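Local coordinates for hypothetical protein (Bacteroides caccae, PDB 4M8R) that is of unknown function but joins an N-terminal Ig-like domain to a WD40-like beta-propeller domain, a build that would suit binding other molecules, at residues 263-268 and 322-327; 86-92 and 104-110; 129-133 and 411-416; 256-260 and 274-278; 243-249 and 288-293. All coordinates share one frame; numbering follows the deposited sequence.

Contact 1 (263-268 and 322-327)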
# COMPACT_ATOMS: atom_id res chain seq x y z
N VAL A 263 -21.70 17.26 3.16
CA VAL A 263 -20.63 16.50 3.79
C VAL A 263 -21.09 15.08 4.08
O VAL A 263 -22.16 14.87 4.64
CB VAL A 263 -20.19 17.17 5.11
CG1 VAL A 263 -19.31 16.25 5.93
CG2 VAL A 263 -19.46 18.47 4.82
N PHE A 264 -20.28 14.11 3.66
CA PHE A 264 -20.53 12.71 3.98
C PHE A 264 -20.21 12.45 5.44
O PHE A 264 -19.12 12.77 5.91
CB PHE A 264 -19.64 11.78 3.15
CG PHE A 264 -20.16 11.50 1.76
CD1 PHE A 264 -21.26 10.69 1.56
CD2 PHE A 264 -19.51 12.02 0.64
CE1 PHE A 264 -21.73 10.42 0.29
CE2 PHE A 264 -19.97 11.76 -0.64
CZ PHE A 264 -21.09 10.96 -0.81
N MSE A 265 -21.14 11.83 6.15
CA MSE A 265 -20.85 11.28 7.47
C MSE A 265 -19.93 10.10 7.30
O MSE A 265 -19.77 9.59 6.18
CB MSE A 265 -22.16 10.85 8.09
CG MSE A 265 -22.01 10.66 9.59
SE MSE A 265 -23.80 10.48 10.36
CE MSE A 265 -24.69 12.10 9.68
N GLN A 266 -19.28 9.66 8.38
CA GLN A 266 -18.41 8.49 8.31
C GLN A 266 -19.23 7.29 7.85
O GLN A 266 -20.37 7.10 8.28
CB GLN A 266 -17.73 8.20 9.66
CG GLN A 266 -16.63 7.14 9.58
CD GLN A 266 -15.96 6.85 10.92
OE1 GLN A 266 -15.09 7.60 11.37
NE2 GLN A 266 -16.36 5.76 11.56
N GLY A 267 -18.66 6.50 6.94
CA GLY A 267 -19.37 5.40 6.29
C GLY A 267 -19.97 5.80 4.94
O GLY A 267 -20.32 4.93 4.14
N ASN A 268 -20.09 7.11 4.70
CA ASN A 268 -20.54 7.66 3.42
C ASN A 268 -21.95 7.24 3.00
O ASN A 268 -22.23 7.11 1.82
CB ASN A 268 -19.52 7.34 2.31
CG ASN A 268 -18.16 7.95 2.57
OD1 ASN A 268 -17.99 8.77 3.47
ND2 ASN A 268 -17.18 7.56 1.77
N LEU A 322 -11.79 2.95 4.58
CA LEU A 322 -12.74 3.68 5.44
C LEU A 322 -12.15 4.96 6.04
O LEU A 322 -11.30 4.91 6.94
CB LEU A 322 -13.28 2.77 6.55
CG LEU A 322 -14.63 3.12 7.20
CD1 LEU A 322 -14.57 4.42 7.99
CD2 LEU A 322 -15.75 3.18 6.16
N TYR A 323 -12.62 6.10 5.55
CA TYR A 323 -12.13 7.41 5.97
C TYR A 323 -12.80 7.83 7.28
O TYR A 323 -14.02 7.99 7.32
CB TYR A 323 -12.41 8.44 4.87
CG TYR A 323 -11.80 9.80 5.08
CD1 TYR A 323 -10.49 9.94 5.53
CD2 TYR A 323 -12.52 10.96 4.79
CE1 TYR A 323 -9.93 11.19 5.71
CE2 TYR A 323 -11.96 12.21 4.97
CZ TYR A 323 -10.66 12.33 5.43
OH TYR A 323 -10.08 13.56 5.61
N GLN A 324 -12.00 7.99 8.33
CA GLN A 324 -12.52 8.25 9.68
C GLN A 324 -12.68 9.74 9.95
O GLN A 324 -11.79 10.53 9.68
CB GLN A 324 -11.61 7.60 10.72
CG GLN A 324 -11.79 6.09 10.78
CD GLN A 324 -10.55 5.35 11.25
OE1 GLN A 324 -10.62 4.54 12.17
NE2 GLN A 324 -9.43 5.61 10.59
N LYS A 325 -13.84 10.12 10.50
CA LYS A 325 -14.17 11.53 10.66
C LYS A 325 -15.32 11.80 11.64
O LYS A 325 -16.12 10.93 11.95
CB LYS A 325 -14.50 12.15 9.29
CG LYS A 325 -15.43 11.30 8.45
CD LYS A 325 -15.53 11.78 7.01
CE LYS A 325 -16.01 10.62 6.13
NZ LYS A 325 -17.16 11.01 5.28
N LYS A 326 -15.35 13.04 12.13
CA LYS A 326 -16.46 13.56 12.91
C LYS A 326 -17.08 14.67 12.08
O LYS A 326 -16.37 15.55 11.59
CB LYS A 326 -15.95 14.12 14.24
CG LYS A 326 -15.39 13.05 15.17
CD LYS A 326 -14.45 13.65 16.20
CE LYS A 326 -13.74 12.57 17.01
NZ LYS A 326 -14.65 11.87 17.96
N VAL A 327 -18.39 14.62 11.90
CA VAL A 327 -19.09 15.62 11.09
C VAL A 327 -20.17 16.32 11.88
O VAL A 327 -20.66 15.81 12.88
CB VAL A 327 -19.72 15.00 9.82
CG1 VAL A 327 -18.70 14.12 9.10
CG2 VAL A 327 -20.97 14.21 10.16
O HOH W 1 -16.27 7.37 5.87

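Contact 2 (86-92 and 104-110). With PO4 (phosphate ion), chain D.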
# COMPACT_ATOMS: atom_id res chain seq x y z
N PRO A 86 6.05 14.04 -15.03
CA PRO A 86 7.46 14.40 -14.82
C PRO A 86 8.17 14.67 -16.13
O PRO A 86 7.59 14.46 -17.21
CB PRO A 86 8.06 13.16 -14.14
CG PRO A 86 7.11 12.06 -14.43
CD PRO A 86 5.75 12.67 -14.58
N GLU A 87 9.41 15.14 -16.05
CA GLU A 87 10.23 15.32 -17.24
C GLU A 87 10.28 14.00 -18.00
O GLU A 87 10.69 12.99 -17.45
CB GLU A 87 11.64 15.78 -16.90
CG GLU A 87 12.57 15.84 -18.09
CD GLU A 87 13.91 16.44 -17.75
OE1 GLU A 87 13.93 17.54 -17.17
OE2 GLU A 87 14.95 15.83 -18.09
N SER A 88 9.88 14.03 -19.27
CA SER A 88 9.66 12.80 -20.02
C SER A 88 10.15 12.88 -21.45
O SER A 88 10.05 13.92 -22.10
CB SER A 88 8.17 12.49 -20.06
OG SER A 88 7.67 12.19 -18.77
N ARG A 89 10.64 11.75 -21.94
CA ARG A 89 10.73 11.49 -23.37
C ARG A 89 9.31 11.19 -23.85
O ARG A 89 8.69 10.23 -23.39
CB ARG A 89 11.64 10.29 -23.64
CG ARG A 89 11.49 9.66 -25.02
CD ARG A 89 12.37 8.41 -25.12
NE ARG A 89 12.31 7.76 -26.43
CZ ARG A 89 11.46 6.79 -26.77
NH1 ARG A 89 10.55 6.32 -25.91
NH2 ARG A 89 11.52 6.27 -27.99
N VAL A 90 8.81 12.03 -24.75
CA VAL A 90 7.45 11.88 -25.26
C VAL A 90 7.50 11.51 -26.73
O VAL A 90 8.06 12.26 -27.54
CB VAL A 90 6.64 13.18 -25.10
CG1 VAL A 90 5.23 13.01 -25.64
CG2 VAL A 90 6.60 13.59 -23.64
N GLU A 91 6.92 10.37 -27.08
CA GLU A 91 6.77 9.99 -28.47
C GLU A 91 5.35 10.31 -28.92
O GLU A 91 4.39 9.99 -28.21
CB GLU A 91 7.07 8.51 -28.68
CG GLU A 91 7.11 8.11 -30.15
CD GLU A 91 7.82 6.79 -30.41
OE1 GLU A 91 8.10 6.05 -29.44
OE2 GLU A 91 8.08 6.50 -31.59
N ILE A 92 5.24 10.94 -30.08
CA ILE A 92 3.99 11.47 -30.60
C ILE A 92 3.52 10.62 -31.77
O ILE A 92 4.25 10.46 -32.75
CB ILE A 92 4.17 12.94 -31.04
CG1 ILE A 92 4.64 13.78 -29.85
CG2 ILE A 92 2.87 13.51 -31.58
CD1 ILE A 92 5.11 15.16 -30.23
N GLY A 104 7.28 11.58 -34.27
CA GLY A 104 8.53 12.07 -33.71
C GLY A 104 8.55 12.07 -32.19
O GLY A 104 7.59 11.62 -31.56
N LYS A 105 9.63 12.59 -31.63
CA LYS A 105 9.83 12.61 -30.19
C LYS A 105 10.21 13.99 -29.71
O LYS A 105 10.84 14.76 -30.44
CB LYS A 105 10.94 11.64 -29.80
CG LYS A 105 10.72 10.23 -30.31
CD LYS A 105 11.92 9.34 -30.00
CE LYS A 105 13.14 9.75 -30.80
NZ LYS A 105 14.26 8.80 -30.61
N VAL A 106 9.83 14.31 -28.48
CA VAL A 106 10.25 15.54 -27.84
C VAL A 106 10.61 15.24 -26.40
O VAL A 106 10.21 14.21 -25.86
CB VAL A 106 9.17 16.64 -27.87
CG1 VAL A 106 8.89 17.05 -29.31
CG2 VAL A 106 7.89 16.18 -27.19
N LEU A 107 11.38 16.13 -25.80
CA LEU A 107 11.67 16.07 -24.38
C LEU A 107 10.77 17.10 -23.71
O LEU A 107 10.85 18.29 -24.01
CB LEU A 107 13.14 16.37 -24.11
CG LEU A 107 13.61 16.32 -22.66
CD1 LEU A 107 13.31 14.98 -22.02
CD2 LEU A 107 15.10 16.61 -22.58
N LEU A 108 9.89 16.63 -22.83
CA LEU A 108 8.91 17.49 -22.17
C LEU A 108 9.40 17.81 -20.76
O LEU A 108 9.61 16.90 -19.96
CB LEU A 108 7.55 16.80 -22.11
CG LEU A 108 6.38 17.58 -21.50
CD1 LEU A 108 6.09 18.85 -22.30
CD2 LEU A 108 5.15 16.70 -21.44
N ALA A 109 9.56 19.09 -20.46
CA ALA A 109 10.04 19.51 -19.15
C ALA A 109 9.02 19.15 -18.08
O ALA A 109 7.85 18.96 -18.38
CB ALA A 109 10.31 21.01 -19.13
N ASP A 110 9.47 19.06 -16.83
CA ASP A 110 8.63 18.65 -15.72
C ASP A 110 7.36 19.50 -15.65
O ASP A 110 7.42 20.73 -15.72
CB ASP A 110 9.39 18.74 -14.40
CG ASP A 110 8.58 18.21 -13.21
OD1 ASP A 110 7.75 18.97 -12.68
OD2 ASP A 110 8.77 17.05 -12.82
P PO4 D . 13.74 5.48 -30.90
O1 PO4 D . 12.33 5.08 -31.26
O2 PO4 D . 13.76 6.25 -29.60
O3 PO4 D . 14.62 4.27 -30.75
O4 PO4 D . 14.25 6.37 -32.00
O HOH W 2 6.37 16.62 -18.30
O HOH W 3 12.16 19.65 -16.73
O HOH W 4 10.83 15.49 -13.66

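Contact 3 (129-133 and 411-416)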
# COMPACT_ATOMS: atom_id res chain seq x y z
N ILE A 129 -10.22 34.25 -8.64
CA ILE A 129 -9.71 33.39 -7.58
C ILE A 129 -8.34 33.93 -7.20
O ILE A 129 -7.49 34.10 -8.08
CB ILE A 129 -9.53 31.94 -8.05
CG1 ILE A 129 -10.83 31.39 -8.64
CG2 ILE A 129 -9.04 31.06 -6.91
CD1 ILE A 129 -11.97 31.32 -7.66
N GLU A 130 -8.13 34.20 -5.92
CA GLU A 130 -6.86 34.76 -5.45
C GLU A 130 -6.18 33.81 -4.48
O GLU A 130 -6.84 33.24 -3.61
CB GLU A 130 -7.10 36.10 -4.74
CG GLU A 130 -7.44 37.26 -5.66
CD GLU A 130 -7.62 38.58 -4.93
OE1 GLU A 130 -7.62 38.60 -3.68
OE2 GLU A 130 -7.76 39.61 -5.62
N ARG A 131 -4.87 33.64 -4.62
CA ARG A 131 -4.10 32.88 -3.64
C ARG A 131 -3.87 33.75 -2.41
O ARG A 131 -3.14 34.72 -2.47
CB ARG A 131 -2.76 32.43 -4.20
CG ARG A 131 -1.97 31.55 -3.24
CD ARG A 131 -0.75 30.98 -3.92
NE ARG A 131 0.19 32.05 -4.26
CZ ARG A 131 1.03 32.03 -5.29
NH1 ARG A 131 1.06 31.00 -6.13
NH2 ARG A 131 1.84 33.06 -5.49
N ALA A 132 -4.51 33.39 -1.30
CA ALA A 132 -4.48 34.20 -0.08
C ALA A 132 -3.31 33.83 0.82
O ALA A 132 -2.78 34.68 1.53
CB ALA A 132 -5.79 34.07 0.68
N TYR A 133 -2.94 32.55 0.81
CA TYR A 133 -1.84 32.07 1.64
C TYR A 133 -1.11 30.90 0.99
O TYR A 133 -1.73 29.98 0.45
CB TYR A 133 -2.34 31.66 3.03
CG TYR A 133 -1.29 30.97 3.87
CD1 TYR A 133 -0.40 31.70 4.65
CD2 TYR A 133 -1.16 29.58 3.87
CE1 TYR A 133 0.57 31.07 5.41
CE2 TYR A 133 -0.19 28.95 4.62
CZ TYR A 133 0.67 29.70 5.39
OH TYR A 133 1.63 29.06 6.14
N LEU A 411 -3.50 36.96 7.88
CA LEU A 411 -4.77 36.94 7.14
C LEU A 411 -5.90 37.64 7.90
O LEU A 411 -6.85 37.00 8.38
CB LEU A 411 -5.14 35.49 6.81
CG LEU A 411 -4.00 34.61 6.27
CD1 LEU A 411 -4.52 33.20 6.04
CD2 LEU A 411 -3.39 35.17 5.00
N SER A 412 -5.79 38.96 8.01
CA SER A 412 -6.84 39.80 8.61
C SER A 412 -7.60 40.62 7.56
O SER A 412 -8.78 40.93 7.76
CB SER A 412 -6.22 40.74 9.65
OG SER A 412 -5.64 40.01 10.71
N ASP A 413 -6.94 40.99 6.46
CA ASP A 413 -7.59 41.75 5.38
C ASP A 413 -8.71 40.93 4.73
O ASP A 413 -9.89 41.26 4.90
CB ASP A 413 -6.57 42.28 4.35
CG ASP A 413 -5.69 41.19 3.73
OD1 ASP A 413 -5.50 40.12 4.36
OD2 ASP A 413 -5.19 41.41 2.61
N MSE A 414 -8.33 39.86 4.02
CA MSE A 414 -9.27 38.88 3.47
C MSE A 414 -10.58 39.45 2.98
O MSE A 414 -11.60 39.33 3.66
CB MSE A 414 -9.55 37.81 4.53
CG MSE A 414 -8.28 37.15 5.10
SE MSE A 414 -7.34 36.04 3.77
CE MSE A 414 -8.17 34.32 4.25
N PRO A 415 -10.59 40.06 1.78
CA PRO A 415 -11.83 40.55 1.17
C PRO A 415 -12.61 39.44 0.44
O PRO A 415 -12.89 39.55 -0.75
CB PRO A 415 -11.33 41.62 0.19
CG PRO A 415 -9.99 41.12 -0.23
CD PRO A 415 -9.41 40.40 0.96
N TYR A 416 -12.95 38.38 1.18
CA TYR A 416 -13.59 37.18 0.62
C TYR A 416 -14.72 36.70 1.52
O TYR A 416 -14.67 36.86 2.74
CB TYR A 416 -12.58 36.02 0.52
CG TYR A 416 -11.21 36.37 -0.03
CD1 TYR A 416 -11.05 36.82 -1.33
CD2 TYR A 416 -10.07 36.21 0.75
CE1 TYR A 416 -9.80 37.12 -1.83
CE2 TYR A 416 -8.81 36.51 0.26
CZ TYR A 416 -8.68 36.96 -1.04
OH TYR A 416 -7.44 37.27 -1.54

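Contact 4 (256-260 and 274-278)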
# COMPACT_ATOMS: atom_id res chain seq x y z
N GLN A 256 -32.76 26.68 -3.30
CA GLN A 256 -32.48 26.77 -1.87
C GLN A 256 -31.21 26.03 -1.43
O GLN A 256 -30.80 26.15 -0.27
CB GLN A 256 -33.68 26.24 -1.08
CG GLN A 256 -34.97 26.99 -1.35
CD GLN A 256 -36.11 26.51 -0.49
OE1 GLN A 256 -36.58 25.39 -0.65
NE2 GLN A 256 -36.56 27.34 0.43
N PHE A 257 -30.60 25.28 -2.34
CA PHE A 257 -29.44 24.44 -2.02
C PHE A 257 -28.20 24.86 -2.81
O PHE A 257 -28.30 25.59 -3.79
CB PHE A 257 -29.74 22.98 -2.36
CG PHE A 257 -30.96 22.42 -1.68
CD1 PHE A 257 -32.23 22.74 -2.13
CD2 PHE A 257 -30.83 21.57 -0.59
CE1 PHE A 257 -33.35 22.23 -1.51
CE2 PHE A 257 -31.95 21.05 0.03
CZ PHE A 257 -33.21 21.38 -0.43
N GLY A 258 -27.05 24.37 -2.36
CA GLY A 258 -25.81 24.50 -3.13
C GLY A 258 -24.91 25.67 -2.77
O GLY A 258 -23.85 25.83 -3.38
N ASP A 259 -25.31 26.49 -1.80
CA ASP A 259 -24.46 27.60 -1.37
C ASP A 259 -23.24 27.09 -0.62
O ASP A 259 -22.17 27.70 -0.67
CB ASP A 259 -25.26 28.58 -0.51
CG ASP A 259 -26.30 29.33 -1.31
OD1 ASP A 259 -25.96 29.82 -2.41
OD2 ASP A 259 -27.46 29.43 -0.84
N TYR A 260 -23.40 25.96 0.06
CA TYR A 260 -22.30 25.30 0.75
C TYR A 260 -22.24 23.82 0.38
O TYR A 260 -23.26 23.20 0.13
CB TYR A 260 -22.44 25.47 2.26
CG TYR A 260 -22.37 26.91 2.70
CD1 TYR A 260 -21.14 27.54 2.86
CD2 TYR A 260 -23.53 27.64 2.93
CE1 TYR A 260 -21.07 28.87 3.25
CE2 TYR A 260 -23.47 28.97 3.31
CZ TYR A 260 -22.24 29.58 3.47
OH TYR A 260 -22.18 30.89 3.86
N SER A 274 -27.50 21.94 3.99
CA SER A 274 -28.28 23.04 4.54
C SER A 274 -29.06 23.69 3.41
O SER A 274 -28.59 23.73 2.27
CB SER A 274 -27.38 24.06 5.25
OG SER A 274 -26.52 24.72 4.33
N ALA A 275 -30.25 24.19 3.74
CA ALA A 275 -31.12 24.83 2.77
C ALA A 275 -31.55 26.20 3.27
O ALA A 275 -31.90 26.37 4.44
CB ALA A 275 -32.34 23.96 2.50
N ARG A 276 -31.55 27.17 2.36
CA ARG A 276 -31.94 28.54 2.65
C ARG A 276 -33.43 28.74 2.32
O ARG A 276 -33.84 28.53 1.19
CB ARG A 276 -31.09 29.50 1.82
CG ARG A 276 -31.23 30.97 2.18
CD ARG A 276 -30.54 31.85 1.15
NE ARG A 276 -30.30 33.20 1.66
CZ ARG A 276 -31.23 34.15 1.77
NH1 ARG A 276 -32.50 33.93 1.41
NH2 ARG A 276 -30.90 35.34 2.26
N LYS A 277 -34.22 29.14 3.31
CA LYS A 277 -35.64 29.44 3.09
C LYS A 277 -35.81 30.83 2.47
O LYS A 277 -34.89 31.65 2.48
CB LYS A 277 -36.45 29.33 4.39
CG LYS A 277 -36.77 27.91 4.80
CD LYS A 277 -37.82 27.88 5.91
CE LYS A 277 -38.03 26.48 6.46
NZ LYS A 277 -38.66 25.56 5.47
N GLY A 278 -37.01 31.08 1.92
CA GLY A 278 -37.33 32.36 1.29
C GLY A 278 -37.13 33.56 2.20
O GLY A 278 -36.67 34.61 1.75
O HOH W 5 -27.18 22.53 0.10

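Contact 5 (243-249 and 288-293)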
# COMPACT_ATOMS: atom_id res chain seq x y z
N GLU A 243 -29.37 3.54 -7.25
CA GLU A 243 -30.36 3.72 -6.20
C GLU A 243 -31.55 4.47 -6.79
O GLU A 243 -31.41 5.12 -7.82
CB GLU A 243 -29.77 4.50 -5.03
CG GLU A 243 -28.53 3.86 -4.42
CD GLU A 243 -28.80 2.55 -3.70
OE1 GLU A 243 -29.98 2.27 -3.37
OE2 GLU A 243 -27.84 1.79 -3.46
N PRO A 244 -32.71 4.40 -6.13
CA PRO A 244 -33.85 5.13 -6.66
C PRO A 244 -33.63 6.64 -6.64
O PRO A 244 -32.73 7.13 -5.97
CB PRO A 244 -35.01 4.74 -5.73
CG PRO A 244 -34.52 3.59 -4.92
CD PRO A 244 -33.03 3.74 -4.85
N GLN A 245 -34.46 7.36 -7.40
CA GLN A 245 -34.46 8.82 -7.39
C GLN A 245 -35.40 9.28 -6.30
O GLN A 245 -36.42 8.64 -6.04
CB GLN A 245 -34.91 9.37 -8.74
CG GLN A 245 -33.98 9.00 -9.88
CD GLN A 245 -34.51 9.43 -11.24
OE1 GLN A 245 -35.22 10.43 -11.35
NE2 GLN A 245 -34.15 8.69 -12.28
N PHE A 246 -35.08 10.41 -5.68
CA PHE A 246 -35.94 10.97 -4.64
C PHE A 246 -36.28 12.43 -4.90
O PHE A 246 -35.42 13.22 -5.31
CB PHE A 246 -35.27 10.82 -3.27
CG PHE A 246 -35.11 9.40 -2.84
CD1 PHE A 246 -36.21 8.68 -2.38
CD2 PHE A 246 -33.88 8.76 -2.91
CE1 PHE A 246 -36.08 7.35 -1.99
CE2 PHE A 246 -33.74 7.44 -2.53
CZ PHE A 246 -34.85 6.73 -2.07
N GLU A 247 -37.54 12.77 -4.66
CA GLU A 247 -38.00 14.16 -4.71
C GLU A 247 -37.61 14.88 -3.43
O GLU A 247 -37.37 14.25 -2.40
CB GLU A 247 -39.53 14.24 -4.88
CG GLU A 247 -40.01 14.59 -6.27
CD GLU A 247 -40.21 13.38 -7.15
OE1 GLU A 247 -39.20 12.80 -7.60
OE2 GLU A 247 -41.38 13.01 -7.40
N LEU A 248 -37.53 16.20 -3.52
CA LEU A 248 -37.35 17.04 -2.35
C LEU A 248 -38.63 17.02 -1.51
O LEU A 248 -39.72 16.79 -2.05
CB LEU A 248 -37.05 18.48 -2.77
CG LEU A 248 -35.73 18.71 -3.48
CD1 LEU A 248 -35.71 20.08 -4.14
CD2 LEU A 248 -34.57 18.57 -2.51
N PRO A 249 -38.51 17.25 -0.19
CA PRO A 249 -39.72 17.32 0.62
C PRO A 249 -40.60 18.51 0.23
O PRO A 249 -40.10 19.47 -0.36
CB PRO A 249 -39.18 17.48 2.06
CG PRO A 249 -37.72 17.20 1.99
CD PRO A 249 -37.29 17.52 0.59
N ASN A 288 -30.10 10.54 2.45
CA ASN A 288 -29.68 9.15 2.43
C ASN A 288 -29.96 8.63 1.02
O ASN A 288 -31.11 8.64 0.58
CB ASN A 288 -30.49 8.35 3.46
CG ASN A 288 -30.02 6.92 3.61
OD1 ASN A 288 -29.43 6.34 2.71
ND2 ASN A 288 -30.30 6.33 4.77
N TYR A 289 -28.92 8.18 0.31
CA TYR A 289 -29.08 7.76 -1.09
C TYR A 289 -29.98 6.54 -1.26
O TYR A 289 -30.41 6.25 -2.38
CB TYR A 289 -27.74 7.57 -1.81
CG TYR A 289 -26.79 6.52 -1.25
CD1 TYR A 289 -27.10 5.16 -1.30
CD2 TYR A 289 -25.56 6.89 -0.71
CE1 TYR A 289 -26.23 4.21 -0.80
CE2 TYR A 289 -24.68 5.94 -0.21
CZ TYR A 289 -25.02 4.60 -0.26
OH TYR A 289 -24.15 3.66 0.24
N ARG A 290 -30.25 5.82 -0.16
CA ARG A 290 -31.18 4.69 -0.18
C ARG A 290 -32.61 5.07 0.20
O ARG A 290 -33.55 4.41 -0.23
CB ARG A 290 -30.71 3.59 0.77
CG ARG A 290 -29.33 3.03 0.47
CD ARG A 290 -29.15 1.61 1.00
NE ARG A 290 -30.15 1.25 2.00
CZ ARG A 290 -31.28 0.58 1.77
NH1 ARG A 290 -31.60 0.15 0.54
NH2 ARG A 290 -32.11 0.33 2.77
N ASN A 291 -32.77 6.13 1.00
CA ASN A 291 -34.10 6.53 1.54
C ASN A 291 -34.63 7.91 1.16
O ASN A 291 -35.83 8.16 1.26
CB ASN A 291 -34.09 6.44 3.07
CG ASN A 291 -33.84 5.03 3.57
OD1 ASN A 291 -34.11 4.05 2.88
ND2 ASN A 291 -33.30 4.93 4.78
N GLY A 292 -33.74 8.82 0.76
CA GLY A 292 -34.14 10.15 0.30
C GLY A 292 -33.82 11.26 1.27
O GLY A 292 -32.91 11.15 2.09
N PHE A 293 -34.59 12.35 1.17
CA PHE A 293 -34.35 13.56 1.95
C PHE A 293 -35.22 13.58 3.20
O PHE A 293 -36.35 13.10 3.19
CB PHE A 293 -34.68 14.80 1.12
CG PHE A 293 -33.82 14.97 -0.09
CD1 PHE A 293 -34.17 14.39 -1.30
CD2 PHE A 293 -32.66 15.74 -0.04
CE1 PHE A 293 -33.38 14.55 -2.43
CE2 PHE A 293 -31.86 15.90 -1.16
CZ PHE A 293 -32.23 15.31 -2.36
O HOH W 6 -30.97 8.70 -4.29

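Contact 1 (263-268 and 322-327)
Lys325 runs into the turn at 265-268, where its ammonium group holds several oxygens. CG, between the backbone N and carbonyl carbon (chi1 46°), and a bend at the last torsion carry NZ there. NZ lies 2.7 Å from Phe264 O, well above that carbonyl plane, and meets Asn268 OD1 almost head-on at 3.0 Å. Met265 O adds a weak bond; Gly202 O, just past strand 196-201, accepts a further hydrogen bond. With an alanine in place of Lys325, these oxygens would probably lose their common donor. Close apolar packing lies alongside: Val327 CG2 meets Met265 CG at 3.7 Å, CG1 meets Val263 CG1 at 3.9 Å. On the looser side, poorly ordered Leu322 rests CD1 on Gln266 CG, and a water links Gly267 N to Tyr323 O. Gln266 OE1 accepts in plane from Lys325 N (2.9 Å), and also from Glu54 N of the second subunit. This type II turn, with Gly267 third, belongs to a beta hairpin docked on the next sheet, consistent with adjoining propeller blades.

Contact 2 (86-92 and 104-110)
Backbone bonds dominate between Ser88, Val90 and Ile92 and their antiparallel partners Leu108, Val106 and Gly104. Val90 N to Val106 O and Leu108 N to Ser88 O (each 2.8 Å) are nearly straight, and intervening pairs add CA-H...O contacts. Apolar packing belongs to one face: Val90 sets CG2 against Leu108 CB at 3.7 Å and its CB near Val106 CG2; the beta-branched Val90, Val106 and Ile92 suit extended strands, and with Leu108 they are buried here. Ionic contacts belong to the face of Arg89, Glu91 and Lys105. O2 of a phosphate ion, probably from the crystallisation liquor, lies at the edge of the Arg89 guanidinium, 2.8 Å from NH2 and equally far from Lys105 NZ; a bend at chi3 (-68°) brings NZ there, where it also bonds O4. Arg213 and Asn238 of the third subunit bond the ion too. A leucine in place of Lys105 would probably strip the phosphate of two bonds, leaving Arg89 alone to hold it from this hairpin. Waters join Glu87 N to Asp110 OD2, which also accepts from Gln112, and Glu87 OE1 to Asp110 N. Strands 88-96 and 99-108 form an antiparallel beta hairpin in the sheet of the Ig-like, E-set-type domain.

Contact 3 (129-133 and 411-416)
The Tyr416 ring has Glu130 at its edge: OE1 lies near the ring plane and takes the phenol hydrogen bond, OH to OE1 2.5 Å, on its anti lone pair. Tyr416 CG, anti to the carbonyl carbon (chi1 -44°), aims the ring at the strand, and the carboxylate stands almost square to it, at 88°. Pro415 CD lies over one ring face, displaced toward the rim, while Met414 SE comes to the edge. Ala132 CB approaches obliquely, 3.9 Å from Tyr416 CE2 and 4.0 Å from Met414 SE; the small methyl sits in the notch where the two side chains meet. Strand 128-133 shares its sheet with the C-terminal strand 419-422, so the ends of the propeller-like domain meet in one blade, consistent with the 'Velcro' closure of beta-propellers. Ala132 and Tyr133 both stand opposite Leu119 in a classic beta bulge, which helps explain why consecutive side chains can both turn to the loop. Leu411 answers them with its two methyls: CD1 sits 4.0 Å from Tyr133 CB, and CD2 rests 3.6 Å from Ala132 O.

Contact 4 (256-260 and 274-278)
Gln256 lies along the backbone of Arg276. Its CB is 3.2 Å from Arg276 O, and CG, set anti to the carbonyl carbon of Gln256 (chi1 -59°), is just as near that oxygen. Beyond CG the chain is extended and CD passes the same carbonyl, so the amide arrives alongside it: NE2 makes a weak, bent bond to Arg276 O at 3.1 Å and touches Lys277 CA. The other amide atom, OE1, turns to Thr253 N, so glutamine suits the place by offering both a donor and an acceptor. The main chain makes the firmer link, Arg276 N to Gln256 O at 2.9 Å, nearly straight and on a lone pair, with Ala275 CA also touching this oxygen. Next in sequence, Phe257 lays one ring face against Ala275 CB, a CH-pi contact 4.1 Å from the ring centroid and 22° off its normal. Gly258 takes a positive phi (96°) at which a beta carbon would press on the preceding carbonyl O, and a water joins its N to Ser274 O. Asp259 is held by a salt bridge to Arg153. One sound backbone bond therefore ties the loop to strand 270-276, while the weak amide bond and the methyl-ring contact probably help set its orientation.

Contact 5 (243-249 and 288-293)
Phe246 lies flat on the backbone of Gly292, whose CA is 3.5 Å from the ring centroid, 19° off the normal, a CH-pi contact; CG, anti to the carbonyl carbon (chi1 -65°), lays the ring there. Asn291 C and Gly292 N share that face, and at the ring edge CZ comes within 3.2 Å of Arg290 O and CE2 within 3.5 Å of Tyr289 O. Glycine is needed under the ring because a beta carbon would run into Phe246 CD1 and, at these backbone angles, into the preceding carbonyl O. A second ring, Phe293, takes Leu248 CD2 over one face, 4.0 Å from its centroid, while Pro249 CD packs on Phe293 CB at 3.8 Å and Phe246 O meets the ring edge. Glu243, bent at chi2, brings CG obliquely to the Tyr289 ring, CG to CD1 3.7 Å. Behind this shell stands Asn288: its OD1 accepts Arg290 N in an Asx turn, and its O accepts from both Asn291 N and Gly292 N in a classic beta bulge, shaping the platform under Phe246. A water bridges Pro244 O and Tyr289 O. No direct hydrogen bond joins the two segments, so cohesion rests on rings against peptide and methyl groups, with aromatic C-H edges, probably slightly positive, facing carbonyl oxygens.

Contact 2 comes first along the chain and stands apart in the Ig-like domain, its centre about 41 Å from contact 1 and 48 Å from contact 5. The others lie in the WD40-like domain. Contact 3 spans most of that domain, enclosing contacts 1, 4 and 5 in its loop although its centre is 29 Å from contact 1. Contacts 1, 4 and 5 share the sheet containing strands 262-264, 270-276 and 292-295. Contact 4 is nested within contact 5, and they touch where Phe257 CZ lies 3.8 Å from Leu248 CD2; contact 1 crosses both in sequence and meets contact 5 at Asn268 and Tyr289. Loops around one sheet are thus tied together, while contact 3 links chain-distant ends of the domain.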